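Transcriptional regulator (Pyrococcus horikoshii, PDB 1UDD) is of unestablished function but belongs to the all-helical TENA/THI-4/PQQC family and assembles from four chains. Local coordinates at residues T33-L36 with E37-K40. Sequence-based numbering, arbitrary orientation.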
ATOM      1  N   THR A  33      18.136 -34.818  17.739  1.00 41.54           N
ATOM      2  CA  THR A  33      19.537 -34.533  18.014  1.00 42.38           C
ATOM      3  C   THR A  33      19.880 -33.053  18.188  1.00 42.31           C
ATOM      4  O   THR A  33      20.917 -32.705  18.757  1.00 41.20           O
ATOM      5  CB  THR A  33      20.391 -35.133  16.881  1.00 43.51           C
ATOM      6  OG1 THR A  33      20.509 -36.547  17.094  1.00 48.13           O
ATOM      7  CG2 THR A  33      21.764 -34.508  16.823  1.00 47.31           C
ATOM      8  N   LEU A  34      19.012 -32.178  17.701  1.00 41.58           N
ATOM      9  CA  LEU A  34      19.268 -30.750  17.805  1.00 41.71           C
ATOM     10  C   LEU A  34      19.510 -30.302  19.252  1.00 41.87           C
ATOM     11  O   LEU A  34      18.768 -30.676  20.163  1.00 41.60           O
ATOM     12  CB  LEU A  34      18.093 -29.949  17.216  1.00 39.43           C
ATOM     13  CG  LEU A  34      18.378 -28.446  17.081  1.00 39.19           C
ATOM     14  CD1 LEU A  34      19.356 -28.242  15.939  1.00 34.93           C
ATOM     15  CD2 LEU A  34      17.083 -27.660  16.826  1.00 41.69           C
ATOM     16  N   PRO A  35      20.573 -29.513  19.482  1.00 41.70           N
ATOM     17  CA  PRO A  35      20.859 -29.034  20.837  1.00 42.91           C
ATOM     18  C   PRO A  35      19.768 -28.032  21.230  1.00 45.05           C
ATOM     19  O   PRO A  35      19.563 -27.029  20.544  1.00 46.68           O
ATOM     20  CB  PRO A  35      22.226 -28.368  20.686  1.00 43.80           C
ATOM     21  CG  PRO A  35      22.858 -29.135  19.563  1.00 42.54           C
ATOM     22  CD  PRO A  35      21.714 -29.261  18.583  1.00 42.00           C
ATOM     23  N   LEU A  36      19.075 -28.313  22.328  1.00 46.37           N
ATOM     24  CA  LEU A  36      17.985 -27.472  22.814  1.00 48.43           C
ATOM     25  C   LEU A  36      18.262 -25.980  22.749  1.00 50.02           C
ATOM     26  O   LEU A  36      17.330 -25.180  22.685  1.00 53.36           O
ATOM     27  CB  LEU A  36      17.621 -27.858  24.247  1.00 47.71           C
ATOM     28  CG  LEU A  36      16.305 -27.294  24.788  1.00 49.77           C
ATOM     29  CD1 LEU A  36      15.172 -27.683  23.853  1.00 50.11           C
ATOM     30  CD2 LEU A  36      16.047 -27.833  26.189  1.00 47.40           C
ATOM     31  N   GLU A  37      19.534 -25.600  22.765  1.00 50.85           N
ATOM     32  CA  GLU A  37      19.894 -24.190  22.707  1.00 50.78           C
ATOM     33  C   GLU A  37      19.631 -23.594  21.336  1.00 49.96           C
ATOM     34  O   GLU A  37      19.248 -22.425  21.226  1.00 47.88           O
ATOM     35  CB  GLU A  37      21.364 -23.982  23.064  1.00 54.24           C
ATOM     36  CG  GLU A  37      21.641 -23.986  24.555  1.00 60.83           C
ATOM     37  CD  GLU A  37      20.684 -23.083  25.326  1.00 63.26           C
ATOM     38  OE1 GLU A  37      19.576 -23.550  25.681  1.00 63.20           O
ATOM     39  OE2 GLU A  37      21.040 -21.904  25.562  1.00 63.73           O
ATOM     40  N   LYS A  38      19.861 -24.393  20.296  1.00 46.97           N
ATOM     41  CA  LYS A  38      19.640 -23.946  18.930  1.00 43.73           C
ATOM     42  C   LYS A  38      18.153 -23.816  18.644  1.00 41.23           C
ATOM     43  O   LYS A  38      17.740 -22.947  17.884  1.00 43.01           O
ATOM     44  CB  LYS A  38      20.283 -24.917  17.936  1.00 44.00           C
ATOM     45  CG  LYS A  38      21.795 -24.933  18.017  1.00 46.71           C
ATOM     46  CD  LYS A  38      22.419 -25.701  16.878  1.00 46.66           C
ATOM     47  CE  LYS A  38      23.891 -25.332  16.755  1.00 47.53           C
ATOM     48  NZ  LYS A  38      24.544 -25.973  15.577  1.00 50.35           N
ATOM     49  N   PHE A  39      17.351 -24.674  19.260  1.00 39.54           N
ATOM     50  CA  PHE A  39      15.905 -24.631  19.061  1.00 40.48           C
ATOM     51  C   PHE A  39      15.363 -23.344  19.664  1.00 41.00           C
ATOM     52  O   PHE A  39      14.515 -22.677  19.066  1.00 41.08           O
ATOM     53  CB  PHE A  39      15.238 -25.847  19.716  1.00 38.86           C
ATOM     54  CG  PHE A  39      13.760 -25.962  19.445  1.00 36.44           C
ATOM     55  CD1 PHE A  39      13.278 -26.033  18.142  1.00 38.41           C
ATOM     56  CD2 PHE A  39      12.850 -26.036  20.498  1.00 38.04           C
ATOM     57  CE1 PHE A  39      11.911 -26.181  17.883  1.00 37.32           C
ATOM     58  CE2 PHE A  39      11.482 -26.184  20.258  1.00 40.59           C
ATOM     59  CZ  PHE A  39      11.010 -26.258  18.938  1.00 41.55           C
ATOM     60  N   LYS A  40      15.858 -22.985  20.846  1.00 40.05           N
ATOM     61  CA  LYS A  40      15.402 -21.762  21.491  1.00 40.27           C
ATOM     62  C   LYS A  40      15.734 -20.540  20.641  1.00 38.64           C
ATOM     63  O   LYS A  40      14.924 -19.628  20.544  1.00 38.37           O
ATOM     64  CB  LYS A  40      16.013 -21.618  22.887  1.00 38.95           C
ATOM     65  CG  LYS A  40      15.515 -22.655  23.872  1.00 42.11           C
ATOM     66  CD  LYS A  40      16.155 -22.453  25.233  1.00 47.59           C
ATOM     67  CE  LYS A  40      15.860 -23.604  26.175  1.00 49.08           C
ATOM     68  NZ  LYS A  40      16.469 -23.356  27.518  1.00 53.08           N
TER
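Leu34 overlaps the first turn of helix 36-63 with both methyls: CD1 rests 4.0 Å from Lys38 CB, and CD2 lies 3.9 Å from Phe39 CB, the side chains of Leu34 and Phe39 crossing at about a right angle. With its CG anti to the backbone N (chi1 -171°), Leu34 can spread this fork over both residues. Beside it, the Pro35 ring and the extended Lys38 chain run the same way, Pro35 CD lying 4.0 Å from Lys38 CD, and Lys38 continues to a cation-pi contact with Trp212. Pro35 is the N-cap residue; its carbonyl O accepts a bent hydrogen bond from Lys38 N (2.7 Å, N-H...O angle 140°) and a weak one from Phe39 N. At the next residue, Leu36 O accepts a hydrogen bond from Lys40 N at 3.2 Å, while Lys40 CE passes 4.0 Å from Leu36 CG. Lys40 NZ forms a long salt bridge with Glu37 OE1 (3.6 Å). Phe39 is buried, its ring meeting Tyr159 and Trp162 edge to face, and the Tyr159 hydroxyl also hydrogen-bonds Leu34 O. The first main-chain bonds of the helix are thus joined to apolar packing of the buried Leu34 and Phe39, and the acidic Glu37 near the N-terminus would probably interact favourably with the helix dipole.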